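Local coordinates for protein Pab-dependent poly(a)-specific ribonuclease subunit PAN2 (Neurospora crassa, PDB 4CZW) that probably shortens the poly(A) tails of mRNAs as the catalytic subunit of the PAN2-PAN3 deadenylation complex, its protease-like and exonuclease domains being the parts present here, at residues 68-71 with 72-75; 78-81 with 82-85. All blocks are in the same frame, centred on the assembly; numbering follows the deposited sequence.

Interaction 1 of 2, residues 68-71 with 72-75; sequences LQHA and ATAC. With ZN (zinc ion), chain B.
The carbonyl oxygen of His70 is gripped twice by one residue, Thr73. The hydroxyl OG1 of Thr73 donates to His70 O at 2.6 Å, in the carbonyl plane, while the backbone N of Thr73 reaches the same oxygen from above that plane at 3.0 Å. A chi1 of 69° sets OG1 between the backbone N and the carbonyl carbon of Thr73, which carries it back toward the last turn of helix 61-71 and over one face of the His70 imidazole. The same hydroxyl accepts from Cys75 N at 3.3 Å, closing an ST turn. Just before it, Ala72 N bonds to Leu68 O at 3.1 Å and completes the final helical turn. An alanine in place of Thr73 has no hydroxyl, which would probably leave His70 O with the backbone N bond alone within this stretch and Cys75 N without its ST-turn acceptor, so that Cys75 is set less firmly against the zinc.

The chain thus doubles back to bring two ligands together. His70 NE2 binds zinc at 2.0 Å, the ion lying equally far from CD2 and CE1, and Cys75 SG binds it at 2.3 Å. The sulfur meets the imidazole obliquely, and NE2-Zn-SG opens to about 111°, near tetrahedral. With Cys80 and Cys83 completing the site of three cysteines and one histidine, zinc probably draws electron density from both ligands and favours the thiolate form of Cys75.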
ATOM      1  N   LEU A  68       7.385   3.409   5.250  1.00 40.57           N
ATOM      2  CA  LEU A  68       7.209   3.167   6.678  1.00 44.34           C
ATOM      3  C   LEU A  68       7.934   4.206   7.528  1.00 48.67           C
ATOM      4  O   LEU A  68       7.432   4.620   8.572  1.00 51.32           O
ATOM      5  CB  LEU A  68       7.689   1.762   7.043  1.00 49.04           C
ATOM      6  CG  LEU A  68       6.818   0.610   6.538  1.00 46.69           C
ATOM      7  CD1 LEU A  68       7.459  -0.730   6.861  1.00 36.95           C
ATOM      8  CD2 LEU A  68       5.422   0.695   7.135  1.00 46.16           C
ATOM      9  N   GLN A  69       9.115   4.624   7.079  1.00 52.27           N
ATOM     10  CA  GLN A  69       9.887   5.630   7.801  1.00 45.90           C
ATOM     11  C   GLN A  69       9.171   6.977   7.795  1.00 43.07           C
ATOM     12  O   GLN A  69       9.355   7.789   8.699  1.00 49.09           O
ATOM     13  CB  GLN A  69      11.288   5.780   7.201  1.00 39.05           C
ATOM     14  CG  GLN A  69      12.152   4.527   7.275  1.00 40.97           C
ATOM     15  CD  GLN A  69      12.551   4.160   8.690  1.00 48.55           C
ATOM     16  OE1 GLN A  69      12.495   4.986   9.600  1.00 50.88           O
ATOM     17  NE2 GLN A  69      12.961   2.911   8.882  1.00 46.46           N
ATOM     18  N   HIS A  70       8.353   7.208   6.771  1.00 45.28           N
ATOM     19  CA  HIS A  70       7.584   8.444   6.679  1.00 49.30           C
ATOM     20  C   HIS A  70       6.260   8.350   7.430  1.00 50.19           C
ATOM     21  O   HIS A  70       5.881   9.271   8.153  1.00 46.61           O
ATOM     22  CB  HIS A  70       7.313   8.809   5.220  1.00 35.89           C
ATOM     23  CG  HIS A  70       6.340   9.936   5.058  1.00 40.59           C
ATOM     24  ND1 HIS A  70       6.672  11.248   5.316  1.00 42.91           N
ATOM     25  CD2 HIS A  70       5.039   9.944   4.684  1.00 46.41           C
ATOM     26  CE1 HIS A  70       5.621  12.017   5.097  1.00 39.14           C
ATOM     27  NE2 HIS A  70       4.616  11.250   4.714  1.00 41.92           N
ATOM     28  N   ALA A  71       5.558   7.236   7.248  1.00 43.92           N
ATOM     29  CA  ALA A  71       4.260   7.030   7.880  1.00 48.08           C
ATOM     30  C   ALA A  71       4.365   7.036   9.402  1.00 44.63           C
ATOM     31  O   ALA A  71       3.407   7.373  10.099  1.00 47.24           O
ATOM     32  CB  ALA A  71       3.642   5.727   7.400  1.00 44.82           C
ATOM     33  N   ALA A  72       5.536   6.671   9.912  1.00 34.58           N
ATOM     34  CA  ALA A  72       5.757   6.589  11.350  1.00 40.60           C
ATOM     35  C   ALA A  72       6.036   7.955  11.975  1.00 52.81           C
ATOM     36  O   ALA A  72       6.199   8.065  13.190  1.00 50.49           O
ATOM     37  CB  ALA A  72       6.900   5.633  11.648  1.00 38.87           C
ATOM     38  N   THR A  73       6.093   8.993  11.146  1.00 49.03           N
ATOM     39  CA  THR A  73       6.340  10.344  11.640  1.00 50.19           C
ATOM     40  C   THR A  73       5.044  10.996  12.107  1.00 49.93           C
ATOM     41  O   THR A  73       3.999  10.350  12.167  1.00 50.95           O
ATOM     42  CB  THR A  73       6.995  11.238  10.568  1.00 53.07           C
ATOM     43  OG1 THR A  73       6.057  11.499   9.516  1.00 41.86           O
ATOM     44  CG2 THR A  73       8.233  10.564   9.993  1.00 53.14           C
ATOM     45  N   ALA A  74       5.119  12.283  12.430  1.00 45.48           N
ATOM     46  CA  ALA A  74       3.962  13.018  12.923  1.00 41.77           C
ATOM     47  C   ALA A  74       3.170  13.651  11.785  1.00 45.43           C
ATOM     48  O   ALA A  74       2.342  14.533  12.015  1.00 48.32           O
ATOM     49  CB  ALA A  74       4.399  14.086  13.914  1.00 40.00           C
ATOM     50  N   CYS A  75       3.429  13.192  10.563  1.00 52.89           N
ATOM     51  CA  CYS A  75       2.785  13.729   9.367  1.00 44.88           C
ATOM     52  C   CYS A  75       1.263  13.694   9.468  1.00 46.23           C
ATOM     53  O   CYS A  75       0.664  12.627   9.601  1.00 54.20           O
ATOM     54  CB  CYS A  75       3.243  12.957   8.126  1.00 42.53           C
ATOM     55  SG  CYS A  75       2.447  13.460   6.579  1.00 43.89           S
TER
HETATM   56 ZN    ZN B3094       2.661  11.652   5.111  1.00 47.14          ZN

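Interaction 2 of 2, residues 78-81 with 82-85; sequences DPCL and LCEL. With ZN (zinc ion), chain B.
Cys80 and Cys83 meet at one zinc ion, each sulfur bound to it at 2.3 Å. Their two SG atoms stand 3.8 Å apart with an SG-Zn-SG angle of about 110°, as expected of neighbouring corners of a tetrahedron; His70 and Cys75 take the other two. The cysteines reach the metal by different torsions: the sulfur of Cys80 swings out opposite its own amide nitrogen (chi1 179°), whereas in Cys83 the sulfur is anti to the carbonyl carbon (chi1 -86°). Behind the sulfurs, CB of Cys80 and CB of Cys83 approach to 4.1 Å.

The next shell is the start of helix 81-94. Cys80 occupies the N-cap position, and its carbonyl oxygen accepts from Glu84 N at 3.1 Å. CG of Glu84 lies alongside the same Cys80 O at 3.3 Å. One residue on, Leu85 N bonds to Leu81 O at 2.8 Å, the next i to i+4 bond of the helix. Further out, Leu81 faces Leu109 and Leu141, Leu82 packs on Ile145 and the His70 side chain, and Lys530 of helix 529-541 touches Cys83 and Glu84. The CxxC spacing thus lets one thiolate come from the cap and one from the first turn, where the amino end of the helix would probably help to stabilise the negative charge on the sulfurs.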
ATOM      1  N   ASP A  78      -3.182  15.224   4.694  1.00 51.25           N
ATOM      2  CA  ASP A  78      -4.289  14.423   4.190  1.00 48.66           C
ATOM      3  C   ASP A  78      -4.990  15.169   3.059  1.00 49.42           C
ATOM      4  O   ASP A  78      -5.555  16.239   3.283  1.00 67.42           O
ATOM      5  CB  ASP A  78      -5.272  14.094   5.316  1.00 54.59           C
ATOM      6  CG  ASP A  78      -6.349  13.115   4.886  1.00 56.59           C
ATOM      7  OD1 ASP A  78      -6.081  12.284   3.993  1.00 67.26           O
ATOM      8  OD2 ASP A  78      -7.462  13.170   5.449  1.00 54.53           O
ATOM      9  N   PRO A  79      -4.962  14.606   1.839  1.00 54.99           N
ATOM     10  CA  PRO A  79      -4.386  13.302   1.483  1.00 45.83           C
ATOM     11  C   PRO A  79      -2.858  13.284   1.423  1.00 49.65           C
ATOM     12  O   PRO A  79      -2.227  14.302   1.141  1.00 58.50           O
ATOM     13  CB  PRO A  79      -4.977  13.033   0.097  1.00 48.97           C
ATOM     14  CG  PRO A  79      -5.178  14.385  -0.478  1.00 48.23           C
ATOM     15  CD  PRO A  79      -5.594  15.256   0.677  1.00 49.22           C
ATOM     16  N   CYS A  80      -2.287  12.115   1.697  1.00 46.62           N
ATOM     17  CA  CYS A  80      -0.845  11.905   1.657  1.00 40.58           C
ATOM     18  C   CYS A  80      -0.562  10.468   1.237  1.00 48.45           C
ATOM     19  O   CYS A  80      -0.608   9.554   2.061  1.00 48.81           O
ATOM     20  CB  CYS A  80      -0.218  12.205   3.020  1.00 44.20           C
ATOM     21  SG  CYS A  80       1.566  11.956   3.116  1.00 44.97           S
ATOM     22  N   LEU A  81      -0.273  10.280  -0.046  1.00 42.81           N
ATOM     23  CA  LEU A  81      -0.165   8.946  -0.632  1.00 37.56           C
ATOM     24  C   LEU A  81       0.969   8.110  -0.046  1.00 40.29           C
ATOM     25  O   LEU A  81       0.880   6.883  -0.007  1.00 45.94           O
ATOM     26  CB  LEU A  81       0.008   9.055  -2.149  1.00 40.42           C
ATOM     27  CG  LEU A  81      -1.165   9.692  -2.898  1.00 42.67           C
ATOM     28  CD1 LEU A  81      -0.904   9.714  -4.396  1.00 41.79           C
ATOM     29  CD2 LEU A  81      -2.462   8.961  -2.584  1.00 36.13           C
ATOM     30  N   LEU A  82       2.032   8.766   0.407  1.00 39.39           N
ATOM     31  CA  LEU A  82       3.160   8.048   0.989  1.00 37.71           C
ATOM     32  C   LEU A  82       2.779   7.445   2.337  1.00 48.13           C
ATOM     33  O   LEU A  82       3.180   6.327   2.662  1.00 43.68           O
ATOM     34  CB  LEU A  82       4.372   8.967   1.141  1.00 39.10           C
ATOM     35  CG  LEU A  82       5.656   8.273   1.601  1.00 41.45           C
ATOM     36  CD1 LEU A  82       5.964   7.082   0.709  1.00 45.50           C
ATOM     37  CD2 LEU A  82       6.819   9.248   1.610  1.00 40.52           C
ATOM     38  N   CYS A  83       2.005   8.192   3.120  1.00 50.73           N
ATOM     39  CA  CYS A  83       1.475   7.679   4.379  1.00 48.27           C
ATOM     40  C   CYS A  83       0.544   6.504   4.118  1.00 45.16           C
ATOM     41  O   CYS A  83       0.629   5.470   4.782  1.00 42.32           O
ATOM     42  CB  CYS A  83       0.735   8.775   5.147  1.00 42.79           C
ATOM     43  SG  CYS A  83       1.786   9.801   6.194  1.00 49.42           S
ATOM     44  N   GLU A  84      -0.342   6.673   3.141  1.00 42.31           N
ATOM     45  CA  GLU A  84      -1.269   5.621   2.750  1.00 40.67           C
ATOM     46  C   GLU A  84      -0.514   4.401   2.233  1.00 43.39           C
ATOM     47  O   GLU A  84      -0.944   3.267   2.436  1.00 49.51           O
ATOM     48  CB  GLU A  84      -2.244   6.134   1.689  1.00 44.47           C
ATOM     49  CG  GLU A  84      -3.065   7.339   2.129  1.00 46.30           C
ATOM     50  CD  GLU A  84      -4.052   7.006   3.232  1.00 45.95           C
ATOM     51  OE1 GLU A  84      -4.459   5.830   3.334  1.00 51.22           O
ATOM     52  OE2 GLU A  84      -4.421   7.922   3.998  1.00 50.03           O
ATOM     53  N   LEU A  85       0.613   4.640   1.569  1.00 46.51           N
ATOM     54  CA  LEU A  85       1.467   3.556   1.095  1.00 47.02           C
ATOM     55  C   LEU A  85       2.034   2.765   2.265  1.00 41.89           C
ATOM     56  O   LEU A  85       2.128   1.540   2.210  1.00 43.92           O
ATOM     57  CB  LEU A  85       2.605   4.097   0.226  1.00 51.57           C
ATOM     58  CG  LEU A  85       2.391   4.073  -1.288  1.00 43.75           C
ATOM     59  CD1 LEU A  85       3.575   4.697  -2.004  1.00 54.48           C
ATOM     60  CD2 LEU A  85       2.170   2.651  -1.772  1.00 46.29           C
TER
HETATM   61 ZN    ZN B3094       2.661  11.652   5.111  1.00 47.14          ZN

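Overall arrangement
The two contacts illustrate how a short connection between helices can be organised by a single metal. Interaction 1 comes first along the chain, where helix 61-71 ends, and interaction 2 follows at the start of helix 81-94; their centres lie 10 Å apart. Both supply two ligands to the same zinc ion. The site belongs to the ubiquitin-protease-like domain, predicted to be catalytically inactive and to act as a scaffold. It faces helix 529-541, whose Lys530 touches residues of both contacts, so the zinc-bound turn also meets the exonuclease domain.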